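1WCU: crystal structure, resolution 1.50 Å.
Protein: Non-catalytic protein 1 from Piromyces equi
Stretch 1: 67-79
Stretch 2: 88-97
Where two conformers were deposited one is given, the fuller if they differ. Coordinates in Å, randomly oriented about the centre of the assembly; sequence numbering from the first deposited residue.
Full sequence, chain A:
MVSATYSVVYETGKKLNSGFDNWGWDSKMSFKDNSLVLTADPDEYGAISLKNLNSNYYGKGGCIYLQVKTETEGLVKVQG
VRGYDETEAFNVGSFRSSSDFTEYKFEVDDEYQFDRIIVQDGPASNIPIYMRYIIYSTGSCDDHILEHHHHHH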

ATOM      1  N   GLN A  67      -6.862  -0.560   4.878  1.00  7.03           N
ATOM      2  CA  GLN A  67      -7.069  -0.681   6.321  1.00  8.24           C
ATOM      3  C   GLN A  67      -5.833  -1.312   6.966  1.00  7.71           C
ATOM      4  O   GLN A  67      -5.252  -2.259   6.423  1.00  8.04           O
ATOM      5  CB  GLN A  67      -8.317  -1.511   6.628  1.00  8.64           C
ATOM      6  CG  GLN A  67      -9.587  -0.911   6.049  1.00  9.77           C
ATOM      7  CD  GLN A  67     -10.853  -1.668   6.392  1.00 12.16           C
ATOM      8  OE1 GLN A  67     -11.920  -1.386   5.817  1.00 18.68           O
ATOM      9  NE2 GLN A  67     -10.751  -2.638   7.283  1.00 14.27           N
ATOM     10  N   VAL A  68      -5.455  -0.777   8.126  1.00  7.55           N
ATOM     11  CA  VAL A  68      -4.282  -1.260   8.862  1.00  7.90           C
ATOM     12  C   VAL A  68      -4.650  -1.502  10.324  1.00  7.95           C
ATOM     13  O   VAL A  68      -5.396  -0.711  10.917  1.00  8.51           O
ATOM     14  CB  VAL A  68      -3.132  -0.244   8.826  1.00  8.30           C
ATOM     15  CG1 VAL A  68      -1.879  -0.832   9.478  1.00  8.62           C
ATOM     16  CG2 VAL A  68      -2.840   0.169   7.394  1.00  9.25           C
ATOM     17  N   LYS A  69      -4.113  -2.589  10.896  1.00  7.84           N
ATOM     18  CA  LYS A  69      -4.173  -2.896  12.327  1.00  8.51           C
ATOM     19  C   LYS A  69      -2.756  -3.226  12.730  1.00  7.73           C
ATOM     20  O   LYS A  69      -2.130  -4.092  12.127  1.00  7.93           O
ATOM     21  CB  LYS A  69      -5.094  -4.097  12.583  1.00  8.89           C
ATOM     22  CG  LYS A  69      -5.085  -4.569  14.029  1.00  9.23           C
ATOM     23  CD  LYS A  69      -6.030  -5.741  14.244  1.00 11.21           C
ATOM     24  CE  LYS A  69      -5.532  -7.008  13.667  1.00 14.93           C
ATOM     25  NZ  LYS A  69      -6.462  -8.144  14.011  1.00 18.45           N
ATOM     26  N   THR A  70      -2.228  -2.549  13.744  1.00  7.89           N
ATOM     27  CA  THR A  70      -0.838  -2.761  14.153  1.00  8.07           C
ATOM     28  C   THR A  70      -0.508  -2.058  15.459  1.00  8.08           C
ATOM     29  O   THR A  70      -1.141  -1.060  15.810  1.00  8.16           O
ATOM     30  CB  THR A  70       0.147  -2.250  13.045  1.00  8.08           C
ATOM     31  OG1 THR A  70       1.493  -2.631  13.377  1.00  7.83           O
ATOM     32  CG2 THR A  70       0.080  -0.752  12.876  1.00  7.68           C
ATOM     33  N   GLU A  71       0.526  -2.561  16.137  1.00  8.98           N
ATOM     34  CA  GLU A  71       1.102  -1.901  17.307  1.00  9.92           C
ATOM     35  C   GLU A  71       2.298  -0.997  16.983  1.00 10.15           C
ATOM     36  O   GLU A  71       2.827  -0.318  17.863  1.00 11.70           O
ATOM     37  CB  GLU A  71       1.500  -2.944  18.353  1.00 10.47           C
ATOM     38  CG  GLU A  71       0.338  -3.676  18.993  0.50 11.04           C
ATOM     39  CD  GLU A  71       0.817  -4.590  20.101  0.50 12.58           C
ATOM     40  OE1 GLU A  71       1.096  -4.082  21.207  0.50 16.88           O
ATOM     41  OE2 GLU A  71       0.952  -5.804  19.846  0.50 15.16           O
ATOM     42  N   THR A  72       2.744  -0.980  15.726  1.00  8.79           N
ATOM     43  CA  THR A  72       3.791  -0.067  15.309  1.00  9.33           C
ATOM     44  C   THR A  72       3.176   1.073  14.455  1.00  8.83           C
ATOM     45  O   THR A  72       2.003   1.402  14.604  1.00  9.36           O
ATOM     46  CB  THR A  72       4.975  -0.827  14.643  1.00  9.47           C
ATOM     47  OG1 THR A  72       6.089   0.060  14.461  1.00 10.05           O
ATOM     48  CG2 THR A  72       4.596  -1.472  13.299  1.00  9.19           C
ATOM     49  N   GLU A  73       3.989   1.706  13.621  1.00  9.45           N
ATOM     50  CA  GLU A  73       3.575   2.854  12.825  1.00  9.88           C
ATOM     51  C   GLU A  73       4.516   2.954  11.647  1.00  9.10           C
ATOM     52  O   GLU A  73       5.552   2.281  11.608  1.00  8.89           O
ATOM     53  CB  GLU A  73       3.612   4.134  13.655  1.00 10.08           C
ATOM     54  CG  GLU A  73       4.982   4.482  14.234  1.00 13.04           C
ATOM     55  CD  GLU A  73       4.944   5.687  15.153  1.00 17.37           C
ATOM     56  OE1 GLU A  73       4.038   5.756  16.020  1.00 27.04           O
ATOM     57  OE2 GLU A  73       5.812   6.572  15.016  1.00 25.34           O
ATOM     58  N   GLY A  74       4.200   3.825  10.701  1.00  7.94           N
ATOM     59  CA  GLY A  74       5.079   3.960   9.560  1.00  8.35           C
ATOM     60  C   GLY A  74       4.555   4.787   8.419  1.00  8.43           C
ATOM     61  O   GLY A  74       3.716   5.650   8.607  1.00  8.44           O
ATOM     62  N   LEU A  75       5.103   4.531   7.229  1.00  8.92           N
ATOM     63  CA  LEU A  75       4.880   5.353   6.051  1.00  8.94           C
ATOM     64  C   LEU A  75       4.290   4.558   4.906  1.00  9.05           C
ATOM     65  O   LEU A  75       4.534   3.356   4.761  1.00  8.85           O
ATOM     66  CB  LEU A  75       6.204   5.958   5.591  1.00 10.39           C
ATOM     67  CG  LEU A  75       6.823   6.979   6.564  1.00 12.85           C
ATOM     68  CD1 LEU A  75       8.187   7.449   6.145  1.00 14.94           C
ATOM     69  CD2 LEU A  75       5.933   8.177   6.738  1.00 15.89           C
ATOM     70  N   VAL A  76       3.467   5.234   4.114  1.00  7.98           N
ATOM     71  CA  VAL A  76       2.992   4.744   2.816  1.00  8.24           C
ATOM     72  C   VAL A  76       3.596   5.644   1.732  1.00  7.76           C
ATOM     73  O   VAL A  76       3.620   6.874   1.848  1.00  8.24           O
ATOM     74  CB  VAL A  76       1.456   4.721   2.759  1.00  8.28           C
ATOM     75  CG1 VAL A  76       0.959   4.174   1.431  1.00  9.42           C
ATOM     76  CG2 VAL A  76       0.912   3.865   3.898  1.00  9.72           C
ATOM     77  N   LYS A  77       4.137   5.006   0.698  1.00  7.19           N
ATOM     78  CA  LYS A  77       4.855   5.708  -0.355  1.00  7.76           C
ATOM     79  C   LYS A  77       4.482   5.113  -1.709  1.00  6.68           C
ATOM     80  O   LYS A  77       3.877   4.049  -1.786  1.00  7.20           O
ATOM     81  CB  LYS A  77       6.367   5.560  -0.169  1.00  7.78           C
ATOM     82  CG  LYS A  77       6.910   5.914   1.212  1.00  9.40           C
ATOM     83  CD  LYS A  77       8.389   5.650   1.277  1.00 11.15           C
ATOM     84  CE  LYS A  77       9.039   5.988   2.608  1.00 13.47           C
ATOM     85  NZ  LYS A  77      10.479   6.178   2.365  1.00 20.31           N
ATOM     86  N   VAL A  78       4.901   5.788  -2.769  1.00  7.21           N
ATOM     87  CA  VAL A  78       4.895   5.220  -4.118  1.00  6.90           C
ATOM     88  C   VAL A  78       6.319   5.210  -4.683  1.00  6.58           C
ATOM     89  O   VAL A  78       7.157   6.018  -4.282  1.00  7.02           O
ATOM     90  CB  VAL A  78       3.921   5.970  -5.094  1.00  6.81           C
ATOM     91  CG1 VAL A  78       2.493   5.875  -4.579  1.00  7.27           C
ATOM     92  CG2 VAL A  78       4.328   7.400  -5.303  1.00  7.98           C
ATOM     93  N   GLN A  79       6.596   4.254  -5.567  1.00  6.41           N
ATOM     94  CA  GLN A  79       7.834   4.246  -6.326  1.00  6.60           C
ATOM     95  C   GLN A  79       7.541   3.753  -7.752  1.00  6.55           C
ATOM     96  O   GLN A  79       6.382   3.601  -8.145  1.00  7.15           O
ATOM     97  CB  GLN A  79       8.941   3.421  -5.630  1.00  6.78           C
ATOM     98  CG  GLN A  79       8.665   1.928  -5.638  1.00  6.57           C
ATOM     99  CD  GLN A  79       9.757   1.048  -5.068  1.00  8.15           C
ATOM    100  OE1 GLN A  79       9.460   0.049  -4.417  1.00  8.24           O
ATOM    101  NE2 GLN A  79      11.024   1.359  -5.372  1.00 11.49           N
ATOM    102  N   GLU A  88      13.587   5.448  -6.389  1.00  8.13           N
ATOM    103  CA  GLU A  88      13.227   6.640  -5.621  1.00  8.19           C
ATOM    104  C   GLU A  88      11.774   6.544  -5.161  1.00  8.41           C
ATOM    105  O   GLU A  88      10.876   6.240  -5.944  1.00  8.97           O
ATOM    106  CB  GLU A  88      13.503   7.946  -6.406  1.00  7.97           C
ATOM    107  CG  GLU A  88      13.359   9.194  -5.530  1.00  8.13           C
ATOM    108  CD  GLU A  88      14.006  10.438  -6.084  1.00  9.78           C
ATOM    109  OE1 GLU A  88      14.546  10.387  -7.208  1.00 10.05           O
ATOM    110  OE2 GLU A  88      13.982  11.466  -5.359  1.00 12.26           O
ATOM    111  N   ALA A  89      11.556   6.768  -3.865  1.00  8.66           N
ATOM    112  CA  ALA A  89      10.224   6.656  -3.275  1.00  8.69           C
ATOM    113  C   ALA A  89       9.716   8.014  -2.791  1.00  9.49           C
ATOM    114  O   ALA A  89      10.505   8.913  -2.414  1.00  9.99           O
ATOM    115  CB  ALA A  89      10.223   5.662  -2.138  1.00  9.70           C
ATOM    116  N   PHE A  90       8.399   8.178  -2.838  1.00  8.81           N
ATOM    117  CA  PHE A  90       7.742   9.434  -2.498  1.00  9.23           C
ATOM    118  C   PHE A  90       6.663   9.196  -1.466  1.00  9.37           C
ATOM    119  O   PHE A  90       5.756   8.395  -1.698  1.00  8.63           O
ATOM    120  CB  PHE A  90       7.155  10.072  -3.767  1.00 10.33           C
ATOM    121  CG  PHE A  90       8.181  10.296  -4.831  1.00  9.60           C
ATOM    122  CD1 PHE A  90       8.536   9.285  -5.703  1.00 11.23           C
ATOM    123  CD2 PHE A  90       8.849  11.508  -4.917  1.00 11.77           C
ATOM    124  CE1 PHE A  90       9.525   9.479  -6.653  1.00 11.28           C
ATOM    125  CE2 PHE A  90       9.839  11.693  -5.874  1.00 11.79           C
ATOM    126  CZ  PHE A  90      10.156  10.679  -6.731  1.00 11.56           C
ATOM    127  N   ASN A  91       6.747   9.900  -0.340  1.00 10.26           N
ATOM    128  CA  ASN A  91       5.822   9.687   0.750  1.00 10.79           C
ATOM    129  C   ASN A  91       4.454  10.236   0.378  1.00 10.92           C
ATOM    130  O   ASN A  91       4.356  11.368  -0.108  1.00 12.05           O
ATOM    131  CB  ASN A  91       6.289  10.370   2.055  1.00 11.85           C
ATOM    132  CG  ASN A  91       7.071   9.410   2.997  0.50 17.55           C
ATOM    133  OD1 ASN A  91       8.237   9.654   3.382  0.50 21.15           O
ATOM    134  ND2 ASN A  91       6.392   8.349   3.428  0.50 18.27           N
ATOM    135  N   VAL A  92       3.408   9.453   0.633  1.00  9.75           N
ATOM    136  CA  VAL A  92       2.027   9.895   0.439  1.00 10.18           C
ATOM    137  C   VAL A  92       1.212   9.927   1.727  1.00  9.77           C
ATOM    138  O   VAL A  92       0.135  10.522   1.764  1.00 10.68           O
ATOM    139  CB  VAL A  92       1.270   9.077  -0.645  1.00 10.18           C
ATOM    140  CG1 VAL A  92       1.964   9.217  -1.989  1.00 11.91           C
ATOM    141  CG2 VAL A  92       1.088   7.621  -0.254  1.00 10.83           C
ATOM    142  N   GLY A  93       1.714   9.314   2.797  1.00  9.78           N
ATOM    143  CA  GLY A  93       0.986   9.348   4.063  1.00 10.14           C
ATOM    144  C   GLY A  93       1.645   8.526   5.133  1.00  9.93           C
ATOM    145  O   GLY A  93       2.719   7.977   4.900  1.00  9.89           O
ATOM    146  N   SER A  94       1.026   8.493   6.314  1.00 10.44           N
ATOM    147  CA  SER A  94       1.531   7.712   7.439  1.00 10.46           C
ATOM    148  C   SER A  94       0.410   6.894   8.032  1.00  9.97           C
ATOM    149  O   SER A  94      -0.758   7.264   7.892  1.00 11.40           O
ATOM    150  CB  SER A  94       2.116   8.617   8.508  1.00 10.91           C
ATOM    151  OG  SER A  94       1.132   9.466   9.034  1.00 14.64           O
ATOM    152  N   PHE A  95       0.762   5.783   8.671  1.00  9.07           N
ATOM    153  CA  PHE A  95      -0.198   5.026   9.471  1.00  8.79           C
ATOM    154  C   PHE A  95       0.322   5.005  10.896  1.00  8.61           C
ATOM    155  O   PHE A  95       1.513   5.219  11.128  1.00  9.16           O
ATOM    156  CB  PHE A  95      -0.450   3.598   8.935  1.00  8.95           C
ATOM    157  CG  PHE A  95       0.767   2.733   8.911  1.00  8.54           C
ATOM    158  CD1 PHE A  95       1.623   2.761   7.818  1.00  9.17           C
ATOM    159  CD2 PHE A  95       1.082   1.911   9.976  1.00 10.27           C
ATOM    160  CE1 PHE A  95       2.743   1.990   7.791  1.00  9.04           C
ATOM    161  CE2 PHE A  95       2.217   1.130   9.951  1.00  8.25           C
ATOM    162  CZ  PHE A  95       3.049   1.162   8.851  1.00  8.82           C
ATOM    163  N   ARG A  96      -0.581   4.720  11.827  1.00  7.95           N
ATOM    164  CA  ARG A  96      -0.253   4.745  13.263  1.00  7.98           C
ATOM    165  C   ARG A  96      -0.811   3.497  13.949  1.00  7.94           C
ATOM    166  O   ARG A  96      -1.434   2.659  13.306  1.00  8.30           O
ATOM    167  CB  ARG A  96      -0.725   6.049  13.907  1.00  8.61           C
ATOM    168  CG  ARG A  96      -2.141   6.477  13.568  1.00  8.18           C
ATOM    169  CD  ARG A  96      -3.199   5.616  14.229  1.00  7.80           C
ATOM    170  NE  ARG A  96      -4.547   6.156  13.976  1.00  7.19           N
ATOM    171  CZ  ARG A  96      -5.639   5.731  14.605  1.00  8.67           C
ATOM    172  NH1 ARG A  96      -5.557   4.794  15.538  1.00  9.58           N
ATOM    173  NH2 ARG A  96      -6.828   6.268  14.327  1.00  8.99           N
ATOM    174  N   SER A  97      -0.591   3.356  15.249  1.00  8.19           N
ATOM    175  CA  SER A  97      -1.037   2.147  15.949  1.00  8.95           C
ATOM    176  C   SER A  97      -2.549   2.159  16.095  1.00  9.07           C
ATOM    177  O   SER A  97      -3.163   3.206  16.359  1.00  9.19           O
ATOM    178  CB  SER A  97      -0.345   1.978  17.330  1.00 10.11           C
ATOM    179  OG  SER A  97       1.049   2.131  17.112  0.50  9.26           O
TER
HETATM  180  O   HOH W   1      -3.487   1.653  11.891  1.00  9.43           O
HETATM  181  O   HOH W   2       1.432   5.032  16.692  1.00 13.54           O
HETATM  182  O   HOH W   3       3.427   2.805  17.649  1.00 35.91           O
HETATM  183  O   HOH W   4      10.775   8.998   0.571  1.00 29.25           O

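Strand 74-79 pairs antiparallel with the strand that ends at Phe95, and the side chains of the contact are best read against the backbone ladder that places them. Gly74 and Phe95 exchange two hydrogen bonds, Gly74 N to Phe95 O at 3.1 Å and Phe95 N to Gly74 O at 3.0 Å; Val78 and Phe90 do the same, each at 2.9 Å between the N of one and the O of the other. Between them the register slips by one residue. Val76 O accepts from both Val92 N (2.9 Å) and Gly93 N (3.2 Å), the second at a more bent angle, while Val76 N donates to Gly93 O at 2.9 Å. This is a beta bulge, and Val92, with psi at -13°, is turned so that its CB points sideways.

Phe95 is the residue most covered by the opposing stretch. Its chi1 of 61° (p) and chi2 of -86° bring the ring back over the partner strand, so that Gly74 CA lies 3.8 Å from the ring centroid, over the face, in a CH-pi contact. The absence of a side chain makes this possible: an ideal CB on Gly74 would sit 2.8 Å from Phe95 CZ, a clash. At the edge of the ring, Val76 CG2 lies 4.1 Å from Phe95 CD1 and Thr70 CG2 4.1 Å from Phe95 CD2; Val68 CG1 also comes to 4.1 Å from Phe95 CD2.

On the face shared with Phe95, valines continue the apolar packing. Val76, in the t rotamer, sends CG2 to Phe95 and CG1 to Val92 CG2, 3.8 Å away. Val78 adopts m instead, with CG1 4.3 Å from Val92 CG1 and CG2 4.2 Å from Phe90 CB. The sideways Val92 thus meets both valines.

The other face carries Leu75, Lys77, Ser94 and Asn91. The Asn91 chi1 of -95° lies between wells in the conformer given, and its amide end comes nearer the partner strand: Asn91 ND2 is 3.2 Å from Leu75 CB and 3.3 Å from Lys77 CG. Lys77, m at chi1 and t thereafter, is extended, its CD passing Ala89 CB at 3.9 Å.

At the far end, Ser97 takes chi1 m and donates from OG to Thr72 O at 2.8 Å, tying the loop to the other stretch. Water 2 extends this link, donating to Glu73 OE1 (2.8 Å) and accepting from Ser97 N (3.0 Å). Water 1 bridges Val68 O at 3.2 Å and Arg96 O at 2.7 Å.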